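Local coordinates for hypothetical protein Ta0108 (Thermoplasma acidophilum, PDB 1RLK) that probably hydrolyses peptidyl-tRNAs released prematurely from the ribosome, as a member of the PTH2 family of peptidyl-tRNA hydrolases, at residues A[3-8]-A[44-49]; A[11-16]-A[93-98]; A[28-33]-A[77-82]; A[65-70]-A[108-113]. All coordinates share one frame; numbering follows the deposited sequence.

Contact 1: residues A[3-8]-A[44-49]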
loop_
_atom_site.group_PDB
_atom_site.type_symbol
_atom_site.label_atom_id
_atom_site.label_comp_id
_atom_site.label_asym_id
_atom_site.label_seq_id
_atom_site.Cartn_x
_atom_site.Cartn_y
_atom_site.Cartn_z
ATOM N N LYS A 3 -12.851 8.517 -1.339
ATOM C CA LYS A 3 -12.163 7.239 -1.453
ATOM C C LYS A 3 -10.685 7.569 -1.606
ATOM O O LYS A 3 -10.326 8.480 -2.346
ATOM C CB LYS A 3 -12.667 6.419 -2.641
ATOM C CG LYS A 3 -14.142 6.020 -2.560
ATOM C CD LYS A 3 -14.459 5.178 -1.320
ATOM C CE LYS A 3 -15.914 4.711 -1.305
ATOM N NZ LYS A 3 -16.765 5.697 -0.609
ATOM N N LYS A 4 -9.840 6.881 -0.846
ATOM C CA LYS A 4 -8.398 7.039 -0.942
ATOM C C LYS A 4 -7.698 5.675 -0.962
ATOM O O LYS A 4 -8.247 4.677 -0.528
ATOM C CB LYS A 4 -7.863 7.859 0.239
ATOM C CG LYS A 4 -8.630 9.174 0.550
ATOM C CD LYS A 4 -7.966 10.402 -0.042
ATOM C CE LYS A 4 -8.613 11.706 0.471
ATOM N NZ LYS A 4 -7.797 12.370 1.538
ATOM N N MET A 5 -6.484 5.658 -1.483
ATOM C CA MET A 5 -5.563 4.544 -1.312
ATOM C C MET A 5 -4.457 4.969 -0.360
ATOM O O MET A 5 -4.083 6.120 -0.369
ATOM C CB MET A 5 -4.997 4.152 -2.679
ATOM C CG MET A 5 -3.811 3.245 -2.612
ATOM S SD MET A 5 -3.280 2.717 -4.227
ATOM C CE MET A 5 -4.650 1.919 -4.767
ATOM N N VAL A 6 -3.960 4.065 0.487
ATOM C CA VAL A 6 -2.793 4.332 1.311
ATOM C C VAL A 6 -1.672 3.381 0.935
ATOM O O VAL A 6 -1.923 2.198 0.730
ATOM C CB VAL A 6 -3.073 4.100 2.820
ATOM C CG1 VAL A 6 -1.841 4.420 3.663
ATOM C CG2 VAL A 6 -4.254 4.877 3.260
ATOM N N ILE A 7 -0.445 3.881 0.877
ATOM C CA ILE A 7 0.715 3.020 0.772
ATOM C C ILE A 7 1.657 3.333 1.901
ATOM O O ILE A 7 2.037 4.481 2.090
ATOM C CB ILE A 7 1.438 3.186 -0.592
ATOM C CG1 ILE A 7 0.452 3.020 -1.738
ATOM C CG2 ILE A 7 2.557 2.161 -0.708
ATOM C CD1 ILE A 7 -0.084 4.326 -2.277
ATOM N N ALA A 8 2.025 2.309 2.661
ATOM C CA ALA A 8 2.920 2.447 3.793
ATOM C C ALA A 8 4.276 1.879 3.415
ATOM O O ALA A 8 4.366 0.719 3.014
ATOM C CB ALA A 8 2.348 1.725 5.011
ATOM N N ASN A 44 -13.888 2.632 -9.275
ATOM C CA ASN A 44 -14.352 3.656 -10.205
ATOM C C ASN A 44 -14.508 5.030 -9.562
ATOM O O ASN A 44 -14.126 6.035 -10.152
ATOM C CB ASN A 44 -15.692 3.241 -10.817
ATOM C CG ASN A 44 -15.535 2.294 -11.990
ATOM O OD1 ASN A 44 -14.495 2.255 -12.642
ATOM N ND2 ASN A 44 -16.592 1.541 -12.278
ATOM N N GLU A 45 -15.065 5.073 -8.356
ATOM C CA GLU A 45 -15.263 6.337 -7.665
ATOM C C GLU A 45 -13.925 6.965 -7.315
ATOM O O GLU A 45 -13.692 8.130 -7.613
ATOM C CB GLU A 45 -16.089 6.134 -6.398
ATOM C CG GLU A 45 -16.348 7.423 -5.625
ATOM C CD GLU A 45 -17.149 7.202 -4.363
ATOM O OE1 GLU A 45 -17.973 6.263 -4.315
ATOM O OE2 GLU A 45 -16.951 7.973 -3.411
ATOM N N TRP A 46 -13.065 6.181 -6.668
ATOM C CA TRP A 46 -11.665 6.546 -6.427
ATOM C C TRP A 46 -11.002 7.123 -7.666
ATOM O O TRP A 46 -10.423 8.200 -7.610
ATOM C CB TRP A 46 -10.876 5.308 -6.006
ATOM C CG TRP A 46 -9.417 5.531 -5.722
ATOM C CD1 TRP A 46 -8.887 6.289 -4.731
ATOM C CD2 TRP A 46 -8.304 4.929 -6.406
ATOM N NE1 TRP A 46 -7.514 6.219 -4.761
ATOM C CE2 TRP A 46 -7.129 5.390 -5.778
ATOM C CE3 TRP A 46 -8.182 4.052 -7.488
ATOM C CZ2 TRP A 46 -5.843 5.000 -6.193
ATOM C CZ3 TRP A 46 -6.895 3.666 -7.914
ATOM C CH2 TRP A 46 -5.752 4.139 -7.269
ATOM N N TYR A 47 -11.094 6.392 -8.769
ATOM C CA TYR A 47 -10.374 6.736 -9.990
ATOM C C TYR A 47 -10.913 8.030 -10.614
ATOM O O TYR A 47 -10.146 8.848 -11.110
ATOM C CB TYR A 47 -10.424 5.579 -10.991
ATOM C CG TYR A 47 -9.530 5.790 -12.193
ATOM C CD1 TYR A 47 -8.160 5.549 -12.113
ATOM C CD2 TYR A 47 -10.048 6.279 -13.398
ATOM C CE1 TYR A 47 -7.331 5.763 -13.197
ATOM C CE2 TYR A 47 -9.226 6.492 -14.496
ATOM C CZ TYR A 47 -7.866 6.231 -14.391
ATOM O OH TYR A 47 -7.036 6.450 -15.472
ATOM N N ASP A 48 -12.226 8.223 -10.539
ATOM C CA ASP A 48 -12.882 9.385 -11.130
ATOM C C ASP A 48 -12.700 10.637 -10.266
ATOM O O ASP A 48 -12.832 11.757 -10.758
ATOM C CB ASP A 48 -14.374 9.077 -11.402
ATOM C CG ASP A 48 -14.569 8.032 -12.527
ATOM O OD1 ASP A 48 -13.593 7.735 -13.260
ATOM O OD2 ASP A 48 -15.653 7.439 -12.752
ATOM N N GLU A 49 -12.365 10.441 -8.992
ATOM C CA GLU A 49 -12.042 11.519 -8.067
ATOM C C GLU A 49 -10.532 11.853 -8.063
ATOM O O GLU A 49 -10.083 12.669 -7.257
ATOM C CB GLU A 49 -12.507 11.152 -6.640
ATOM C CG GLU A 49 -13.987 11.424 -6.372
ATOM C CD GLU A 49 -14.599 10.591 -5.239
ATOM O OE1 GLU A 49 -13.879 9.841 -4.534
ATOM O OE2 GLU A 49 -15.834 10.691 -5.055
HETATM O O HOH W 1 -9.565 9.601 -5.434
#

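Contact 2: residues A[11-16]-A[93-98]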
loop_
_atom_site.group_PDB
_atom_site.type_symbol
_atom_site.label_atom_id
_atom_site.label_comp_id
_atom_site.label_asym_id
_atom_site.label_seq_id
_atom_site.Cartn_x
_atom_site.Cartn_y
_atom_site.Cartn_z
ATOM N N LYS A 11 10.988 2.601 6.230
ATOM C CA LYS A 11 12.031 3.629 6.282
ATOM C C LYS A 11 13.402 3.050 6.650
ATOM O O LYS A 11 14.413 3.706 6.465
ATOM C CB LYS A 11 11.646 4.767 7.249
ATOM C CG LYS A 11 11.468 4.356 8.722
ATOM C CD LYS A 11 11.562 5.542 9.718
ATOM C CE LYS A 11 10.288 6.372 9.752
ATOM N NZ LYS A 11 9.644 6.416 11.108
ATOM N N ASP A 12 13.426 1.820 7.163
ATOM C CA ASP A 12 14.678 1.161 7.574
ATOM C C ASP A 12 15.478 0.482 6.450
ATOM O O ASP A 12 16.498 -0.157 6.715
ATOM C CB ASP A 12 14.396 0.132 8.689
ATOM C CG ASP A 12 13.488 -1.004 8.239
ATOM O OD1 ASP A 12 12.793 -0.853 7.219
ATOM O OD2 ASP A 12 13.380 -2.090 8.851
ATOM N N LEU A 13 15.046 0.623 5.203
ATOM C CA LEU A 13 15.720 -0.046 4.086
ATOM C C LEU A 13 16.707 0.820 3.298
ATOM O O LEU A 13 17.349 0.328 2.377
ATOM C CB LEU A 13 14.675 -0.616 3.123
ATOM C CG LEU A 13 13.867 -1.794 3.650
ATOM C CD1 LEU A 13 12.881 -2.219 2.569
ATOM C CD2 LEU A 13 14.757 -2.960 4.068
ATOM N N ASP A 14 16.812 2.102 3.617
ATOM C CA ASP A 14 17.817 2.965 2.975
ATOM C C ASP A 14 17.481 3.145 1.479
ATOM O O ASP A 14 18.363 3.244 0.622
ATOM C CB ASP A 14 19.225 2.378 3.225
ATOM C CG ASP A 14 20.334 3.174 2.587
ATOM O OD1 ASP A 14 20.543 4.350 2.972
ATOM O OD2 ASP A 14 21.061 2.683 1.693
ATOM N N MET A 15 16.184 3.197 1.175
ATOM C CA MET A 15 15.735 3.369 -0.208
ATOM C C MET A 15 15.824 4.834 -0.658
ATOM O O MET A 15 15.402 5.740 0.062
ATOM C CB MET A 15 14.310 2.847 -0.376
ATOM C CG MET A 15 14.213 1.335 -0.212
ATOM S SD MET A 15 12.602 0.659 -0.576
ATOM C CE MET A 15 11.628 1.238 0.828
ATOM N N GLY A 16 16.369 5.050 -1.852
ATOM C CA GLY A 16 16.418 6.374 -2.443
ATOM C C GLY A 16 15.047 6.855 -2.894
ATOM O O GLY A 16 14.099 6.085 -2.944
ATOM N N THR A 93 13.121 -8.354 -0.970
ATOM C CA THR A 93 12.742 -7.740 0.304
ATOM C C THR A 93 11.388 -7.059 0.243
ATOM O O THR A 93 11.049 -6.451 -0.781
ATOM C CB THR A 93 13.775 -6.705 0.695
ATOM O OG1 THR A 93 15.058 -7.323 0.747
ATOM C CG2 THR A 93 13.524 -6.201 2.100
ATOM N N ILE A 94 10.632 -7.159 1.344
ATOM C CA ILE A 94 9.355 -6.460 1.509
ATOM C C ILE A 94 9.650 -4.981 1.751
ATOM O O ILE A 94 10.338 -4.646 2.713
ATOM C CB ILE A 94 8.543 -7.050 2.680
ATOM C CG1 ILE A 94 8.058 -8.459 2.328
ATOM C CG2 ILE A 94 7.372 -6.160 3.011
ATOM C CD1 ILE A 94 7.362 -9.195 3.451
ATOM N N THR A 95 9.136 -4.120 0.865
ATOM C CA THR A 95 9.424 -2.679 0.868
ATOM C C THR A 95 8.262 -1.841 1.372
ATOM O O THR A 95 8.471 -0.808 1.990
ATOM C CB THR A 95 9.790 -2.186 -0.561
ATOM O OG1 THR A 95 8.784 -2.578 -1.519
ATOM C CG2 THR A 95 11.047 -2.845 -1.042
ATOM N N CYS A 96 7.044 -2.253 1.065
ATOM C CA CYS A 96 5.866 -1.469 1.375
ATOM C C CYS A 96 4.602 -2.296 1.276
ATOM O O CYS A 96 4.642 -3.458 0.877
ATOM C CB CYS A 96 5.792 -0.258 0.437
ATOM S SG CYS A 96 5.542 -0.678 -1.299
ATOM N N ILE A 97 3.474 -1.718 1.678
ATOM C CA ILE A 97 2.180 -2.370 1.528
ATOM C C ILE A 97 1.141 -1.361 1.057
ATOM O O ILE A 97 1.046 -0.260 1.601
ATOM C CB ILE A 97 1.742 -3.068 2.839
ATOM C CG1 ILE A 97 0.412 -3.781 2.653
ATOM C CG2 ILE A 97 1.642 -2.089 4.000
ATOM C CD1 ILE A 97 0.039 -4.671 3.830
ATOM N N GLY A 98 0.396 -1.719 0.023
ATOM C CA GLY A 98 -0.706 -0.901 -0.458
ATOM C C GLY A 98 -2.033 -1.332 0.140
ATOM O O GLY A 98 -2.255 -2.527 0.397
#

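Contact 3: residues A[28-33]-A[77-82]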
loop_
_atom_site.group_PDB
_atom_site.type_symbol
_atom_site.label_atom_id
_atom_site.label_comp_id
_atom_site.label_asym_id
_atom_site.label_seq_id
_atom_site.Cartn_x
_atom_site.Cartn_y
_atom_site.Cartn_z
ATOM N N ALA A 28 0.472 0.415 -5.751
ATOM C CA ALA A 28 -0.702 1.110 -6.240
ATOM C C ALA A 28 -1.287 0.405 -7.452
ATOM O O ALA A 28 -2.507 0.305 -7.576
ATOM C CB ALA A 28 -0.355 2.558 -6.592
ATOM N N VAL A 29 -0.417 -0.080 -8.339
ATOM C CA VAL A 29 -0.841 -0.804 -9.526
ATOM C C VAL A 29 -1.555 -2.105 -9.160
ATOM O O VAL A 29 -2.649 -2.386 -9.658
ATOM C CB VAL A 29 0.360 -1.081 -10.460
ATOM C CG1 VAL A 29 -0.002 -2.106 -11.532
ATOM C CG2 VAL A 29 0.824 0.242 -11.099
ATOM N N THR A 30 -0.960 -2.878 -8.259
ATOM C CA THR A 30 -1.559 -4.157 -7.911
ATOM C C THR A 30 -2.900 -3.942 -7.197
ATOM O O THR A 30 -3.883 -4.608 -7.514
ATOM C CB THR A 30 -0.604 -4.981 -7.058
ATOM O OG1 THR A 30 0.596 -5.244 -7.795
ATOM C CG2 THR A 30 -1.202 -6.364 -6.741
ATOM N N CYS A 31 -2.949 -2.998 -6.250
ATOM C CA CYS A 31 -4.186 -2.756 -5.516
ATOM C C CYS A 31 -5.286 -2.261 -6.439
ATOM O O CYS A 31 -6.436 -2.659 -6.312
ATOM C CB CYS A 31 -3.951 -1.767 -4.377
ATOM S SG CYS A 31 -3.053 -2.476 -3.000
ATOM N N ALA A 32 -4.925 -1.393 -7.376
ATOM C CA ALA A 32 -5.904 -0.764 -8.259
ATOM C C ALA A 32 -6.533 -1.794 -9.195
ATOM O O ALA A 32 -7.735 -1.818 -9.365
ATOM C CB ALA A 32 -5.255 0.381 -9.067
ATOM N N ILE A 33 -5.701 -2.638 -9.789
ATOM C CA ILE A 33 -6.161 -3.676 -10.703
ATOM C C ILE A 33 -7.013 -4.722 -9.984
ATOM O O ILE A 33 -8.071 -5.079 -10.473
ATOM C CB ILE A 33 -4.961 -4.308 -11.461
ATOM C CG1 ILE A 33 -4.435 -3.291 -12.481
ATOM C CG2 ILE A 33 -5.381 -5.614 -12.151
ATOM C CD1 ILE A 33 -3.253 -3.742 -13.300
ATOM N N VAL A 77 -8.681 -4.569 0.567
ATOM C CA VAL A 77 -7.676 -4.949 -0.432
ATOM C C VAL A 77 -6.315 -4.437 -0.019
ATOM O O VAL A 77 -6.157 -3.265 0.347
ATOM C CB VAL A 77 -8.026 -4.388 -1.835
ATOM C CG1 VAL A 77 -6.849 -4.588 -2.817
ATOM C CG2 VAL A 77 -9.304 -5.030 -2.358
ATOM N N ASN A 78 -5.316 -5.313 -0.071
ATOM C CA ASN A 78 -3.953 -4.938 0.277
ATOM C C ASN A 78 -2.930 -5.779 -0.448
ATOM O O ASN A 78 -3.203 -6.940 -0.794
ATOM C CB ASN A 78 -3.745 -5.046 1.788
ATOM C CG ASN A 78 -3.830 -6.487 2.292
ATOM O OD1 ASN A 78 -2.807 -7.156 2.434
ATOM N ND2 ASN A 78 -5.052 -6.960 2.569
ATOM N N GLU A 79 -1.753 -5.209 -0.679
ATOM C CA GLU A 79 -0.682 -5.927 -1.351
ATOM C C GLU A 79 0.640 -5.578 -0.724
ATOM O O GLU A 79 1.050 -4.408 -0.726
ATOM C CB GLU A 79 -0.649 -5.565 -2.837
ATOM C CG GLU A 79 0.427 -6.293 -3.623
ATOM C CD GLU A 79 0.105 -7.758 -3.898
ATOM O OE1 GLU A 79 -1.041 -8.235 -3.620
ATOM O OE2 GLU A 79 1.013 -8.415 -4.433
ATOM N N ILE A 80 1.306 -6.593 -0.175
ATOM C CA ILE A 80 2.681 -6.487 0.238
ATOM C C ILE A 80 3.569 -6.515 -1.007
ATOM O O ILE A 80 3.419 -7.381 -1.868
ATOM C CB ILE A 80 3.037 -7.634 1.207
ATOM C CG1 ILE A 80 2.473 -7.306 2.591
ATOM C CG2 ILE A 80 4.549 -7.852 1.270
ATOM C CD1 ILE A 80 2.522 -8.447 3.567
ATOM N N VAL A 81 4.494 -5.569 -1.083
ATOM C CA VAL A 81 5.327 -5.408 -2.247
ATOM C C VAL A 81 6.738 -5.823 -1.893
ATOM O O VAL A 81 7.256 -5.450 -0.841
ATOM C CB VAL A 81 5.283 -3.947 -2.753
ATOM C CG1 VAL A 81 6.421 -3.671 -3.739
ATOM C CG2 VAL A 81 3.931 -3.669 -3.386
ATOM N N GLN A 82 7.346 -6.586 -2.782
ATOM C CA GLN A 82 8.727 -7.036 -2.642
ATOM C C GLN A 82 9.518 -6.608 -3.872
ATOM O O GLN A 82 9.029 -6.760 -4.984
ATOM C CB GLN A 82 8.781 -8.570 -2.506
ATOM C CG GLN A 82 8.064 -9.103 -1.259
ATOM C CD GLN A 82 7.988 -10.636 -1.182
ATOM O OE1 GLN A 82 8.994 -11.309 -0.938
ATOM N NE2 GLN A 82 6.798 -11.171 -1.352
#

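Contact 4: residues A[65-70]-A[108-113]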
loop_
_atom_site.group_PDB
_atom_site.type_symbol
_atom_site.label_atom_id
_atom_site.label_comp_id
_atom_site.label_asym_id
_atom_site.label_seq_id
_atom_site.Cartn_x
_atom_site.Cartn_y
_atom_site.Cartn_z
ATOM N N MET A 65 3.545 -5.745 8.732
ATOM C CA MET A 65 2.761 -6.958 8.987
ATOM C C MET A 65 1.545 -6.687 9.891
ATOM O O MET A 65 0.499 -7.347 9.786
ATOM C CB MET A 65 3.674 -8.040 9.583
ATOM C CG MET A 65 4.827 -8.458 8.654
ATOM S SD MET A 65 4.277 -8.811 6.962
ATOM C CE MET A 65 3.151 -10.060 7.224
ATOM N N GLU A 66 1.654 -5.671 10.738
ATOM C CA GLU A 66 0.533 -5.246 11.570
ATOM C C GLU A 66 -0.568 -4.632 10.717
ATOM O O GLU A 66 -1.734 -4.891 10.926
ATOM C CB GLU A 66 1.024 -4.219 12.599
ATOM C CG GLU A 66 -0.036 -3.770 13.579
ATOM C CD GLU A 66 -0.473 -4.887 14.505
ATOM O OE1 GLU A 66 0.307 -5.851 14.710
ATOM O OE2 GLU A 66 -1.602 -4.792 15.031
ATOM N N ILE A 67 -0.180 -3.810 9.749
ATOM C CA ILE A 67 -1.106 -3.210 8.795
ATOM C C ILE A 67 -1.833 -4.312 8.013
ATOM O O ILE A 67 -3.064 -4.314 7.874
ATOM C CB ILE A 67 -0.301 -2.257 7.851
ATOM C CG1 ILE A 67 0.102 -0.992 8.608
ATOM C CG2 ILE A 67 -1.108 -1.853 6.620
ATOM C CD1 ILE A 67 1.179 -0.178 7.928
ATOM N N LYS A 68 -1.042 -5.263 7.510
ATOM C CA LYS A 68 -1.563 -6.422 6.809
ATOM C C LYS A 68 -2.631 -7.085 7.667
ATOM O O LYS A 68 -3.750 -7.283 7.228
ATOM C CB LYS A 68 -0.401 -7.397 6.514
ATOM C CG LYS A 68 -0.826 -8.790 5.971
ATOM C CD LYS A 68 -1.272 -8.681 4.562
ATOM C CE LYS A 68 -1.472 -10.028 3.866
ATOM N NZ LYS A 68 -2.831 -10.060 3.244
ATOM N N ARG A 69 -2.278 -7.414 8.903
ATOM C CA ARG A 69 -3.224 -8.061 9.827
ATOM C C ARG A 69 -4.544 -7.301 9.910
ATOM O O ARG A 69 -5.625 -7.894 9.802
ATOM C CB ARG A 69 -2.626 -8.208 11.233
ATOM C CG ARG A 69 -3.543 -8.970 12.206
ATOM C CD ARG A 69 -3.085 -8.968 13.660
ATOM N NE ARG A 69 -3.073 -7.627 14.253
ATOM C CZ ARG A 69 -4.158 -6.916 14.571
ATOM N NH1 ARG A 69 -5.387 -7.384 14.368
ATOM N NH2 ARG A 69 -4.019 -5.713 15.114
ATOM N N MET A 70 -4.462 -5.988 10.096
ATOM C CA MET A 70 -5.671 -5.177 10.244
ATOM C C MET A 70 -6.466 -5.090 8.961
ATOM O O MET A 70 -7.679 -5.190 8.980
ATOM C CB MET A 70 -5.314 -3.772 10.721
ATOM C CG MET A 70 -4.601 -3.754 12.040
ATOM S SD MET A 70 -4.805 -2.179 12.829
ATOM C CE MET A 70 -3.347 -2.006 13.559
ATOM N N ASP A 108 -7.916 5.070 7.795
ATOM C CA ASP A 108 -7.236 5.790 8.876
ATOM C C ASP A 108 -7.218 4.984 10.182
ATOM O O ASP A 108 -6.323 5.140 10.992
ATOM C CB ASP A 108 -7.891 7.153 9.112
ATOM C CG ASP A 108 -7.615 8.148 7.978
ATOM O OD1 ASP A 108 -6.577 8.037 7.290
ATOM O OD2 ASP A 108 -8.404 9.070 7.702
ATOM N N LYS A 109 -8.199 4.120 10.369
ATOM C CA LYS A 109 -8.194 3.192 11.516
ATOM C C LYS A 109 -6.960 2.297 11.548
ATOM O O LYS A 109 -6.589 1.804 12.605
ATOM C CB LYS A 109 -9.446 2.306 11.515
ATOM C CG LYS A 109 -10.736 3.051 11.647
ATOM C CD LYS A 109 -11.922 2.118 11.752
ATOM C CE LYS A 109 -13.199 2.916 11.940
ATOM N NZ LYS A 109 -14.424 2.172 11.553
ATOM N N ILE A 110 -6.339 2.080 10.388
ATOM C CA ILE A 110 -5.158 1.210 10.260
ATOM C C ILE A 110 -3.846 1.989 10.197
ATOM O O ILE A 110 -2.892 1.646 10.891
ATOM C CB ILE A 110 -5.302 0.345 8.980
ATOM C CG1 ILE A 110 -6.518 -0.557 9.091
ATOM C CG2 ILE A 110 -4.051 -0.524 8.735
ATOM C CD1 ILE A 110 -6.849 -1.301 7.817
ATOM N N THR A 111 -3.801 3.020 9.343
ATOM C CA THR A 111 -2.568 3.753 9.036
ATOM C C THR A 111 -2.452 5.196 9.592
ATOM O O THR A 111 -1.403 5.808 9.469
ATOM C CB THR A 111 -2.341 3.819 7.504
ATOM O OG1 THR A 111 -3.567 4.145 6.832
ATOM C CG2 THR A 111 -1.931 2.419 6.957
ATOM N N GLY A 112 -3.511 5.727 10.184
ATOM C CA GLY A 112 -3.526 7.114 10.641
ATOM C C GLY A 112 -2.422 7.496 11.601
ATOM O O GLY A 112 -2.017 8.657 11.672
ATOM N N LYS A 113 -1.902 6.496 12.306
ATOM C CA LYS A 113 -0.906 6.673 13.367
ATOM C C LYS A 113 0.477 6.946 12.809
ATOM O O LYS A 113 1.350 7.516 13.498
ATOM C CB LYS A 113 -0.880 5.429 14.277
ATOM C CG LYS A 113 -1.208 4.067 13.573
ATOM C CD LYS A 113 -2.708 3.780 13.252
ATOM C CE LYS A 113 -3.736 4.685 13.960
ATOM N NZ LYS A 113 -5.019 4.698 13.212
#

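Contact 1: residues A[3-8]-A[44-49]
Trp46 runs its indole past the backbone of strand 3-8, from Lys3 to Met5, and fills the corner where the strand meets helix 44-48 at 88°. The ring is met at its edge, in plane, by the carbonyl of Lys3, whose O lies 3.5 Å from Trp46 CD1. Met5 N is 3.5 Å from Trp46 NE1, but both are donors and do not bond; NE1 is taken up by Arg52 O, just ahead of strand 53-58. Beyond them the benzo end meets the Met5 side chain. A bend at chi3 (-61°) brings Met5 CE to 3.5 Å from Trp46 CH2, while SD stands 4.9 Å from the centroid of the six-membered ring and 53° off its normal, an oblique Met-aromatic contact. Helix 40-48 thus extends the layer that helix 17-38 forms on one face of the mixed sheet in this alpha/beta/alpha fold, with Pro101 and Lys53 also against the indole. An alanine in place of Trp46 would probably open a gap beside Met5 CE and SD and leave Arg52 O without its indole N-H. Lys3 packs its CB 4.0 Å from Trp46 CB, and its chain crosses that of Glu45 at about a right angle, CG passing close to the carboxylate. Lys3 NZ completes a long salt bridge of 3.6 Å to Glu45 OE2. A water donates to Trp46 O at 2.7 Å and only weakly to Lys3 O, whereas the buried Lys3 N has no hydrogen-bond partner, although Glu49 OE1 lies nearby.

Contact 2: residues A[11-16]-A[93-98]
An apolar surface contact sets Leu13 and Met15, in the loop between strand 3-10 and helix 17-38, against Thr93 to Thr95 near the start of strand 94-103. The Leu13 side chain splits its two methyls between neighbouring residues. CD2 meets Thr93 CG2 tip to tip at 4.0 Å, and CD1 lies 3.5 Å from Ile94 O and 3.9 Å from Thr95 CA. That carbonyl oxygen has its polar partner elsewhere, in Arg10 NH1. Strands 3-10 and 94-103 are antiparallel neighbours inside the sheet, so the loop that follows the first lies beside the beginning of the second. There Thr95 and Cys96 are both bonded to Val81, which with the psi of -36° at Thr95 fits a beta bulge. Met15 crosses the Thr95 side chain at about a right angle: its SD is 3.9 Å from Thr95 CG2, and the bend at chi3 (-71°) carries CE to 3.9 Å from Thr95 O. With Thr95 OG1 lying between the backbone N and the carbonyl carbon (chi1 52°), the hydroxyl bonds to Gln23 OE1 while the methyl faces Met15 SD and Leu13 CD1. An alanine in place of Met15 would probably leave a gap beside Thr95, where SD and CE now lie. The Met15 side chain also touches Ile20 and Gln23 of helix 17-38. The loop ends at Gly16, the N-cap of that helix.

Contact 3: residues A[28-33]-A[77-82]
Helix 28-33 and strand 78-82 run nearly antiparallel, at 155°, with their axes 7.8 Å apart and Cys31 CA nearest to Asn78 CA at 6.2 Å. The side chains of Thr30 and Glu79 meet at about a right angle. Thr30 CG2 comes to 3.4 Å from Glu79 CD, nearer to that carbon than to either carboxylate oxygen, and Thr30 CB lies 3.8 Å from Glu79 CG. Glu79 has CG anti to its backbone N (chi1 -179°), and a turn at chi2 (75°) sets CD beside the threonine methyl instead of extending the chain. Its polar end is held by Arg34, one turn further along the helix, through a salt bridge between OE1 and NH1. Thr30 OG1 makes a weak bond back to His26 O, so the threonine offers its methyl to the strand and its hydroxyl to its own helix.

Cys31 approaches the strand backbone. Its SG lies 3.8 Å from Glu79 N and 3.9 Å from Glu79 CB, while Val77 CG1 closes the upstream end at 4.0 Å from Cys31 O, an oxygen that also receives Ser35 OG. Asn78, between Val77 and Glu79, points the opposite way and bonds to Ile76 O, Asp72 and Lys68. This alternation separates the two faces of an outermost strand that pairs antiparallel with 94-103: helix 17-38 packs on one face and helix 61-74 on the other, as in a three-layer alpha/beta/alpha sandwich.

Contact 4: residues A[65-70]-A[108-113]
Ile110 of helix 104-111 wedges between Ile67 and Met70, one turn apart on helix 61-74. The two helices lie side by side on the same face of the sheet, forming one outer layer of the alpha/beta/alpha sandwich. Ile110 CG2, anti to its backbone N, reaches Ile67 CG2 at 3.9 Å, and the other branch places CG1 3.8 Å from Met70 CB and CD1 4.0 Å from Met70 C. Nearer the sheet, Ile67 CD1 meets Thr111 CG2 at 4.2 Å, the two side chains crossing at about a right angle. Every one of these contacts is between carbon atoms. More loosely, Met70 SD stands 4.4 Å from Lys109 O, on the residue just before Ile110.

Around this core, Ile67 rests on Ala8, Ile97 and Leu99 of the central strands, Thr111 on Val6 and Leu99, and Ile110 also touches Ile76. The rotation of Thr111 is fixed within its own helix: OG1 sits between the backbone N and the carbonyl carbon (chi1 44°) and hydrogen-bonds to Leu107 O, while CG2, anti to the carbonyl carbon, faces Ile67 CD1.

In the fold
From the N terminus, strand 3-10 leads through helices 17-38 and 40-48 before contact 1 closes the first loop, bringing residues 44-49 back to the strand. Contact 2 spans most of the chain, joining the loop after that same strand to strand 94-103, and contact 3 falls wholly within its span, tying helix 17-38 to the outermost strand 78-82. Contact 1 crosses both of these but ends before contact 4 begins. Contact 4 crosses contacts 2 and 3 and joins the helices of the other face. Strands 3-10, 94-103 and 78-82 join contacts 1, 2 and 3: Ala8 O probably bonds to Ile97 N, and Gly98 N bonds to Glu79 O. Contact 4 rests on the sheet through Ile67 and Thr111.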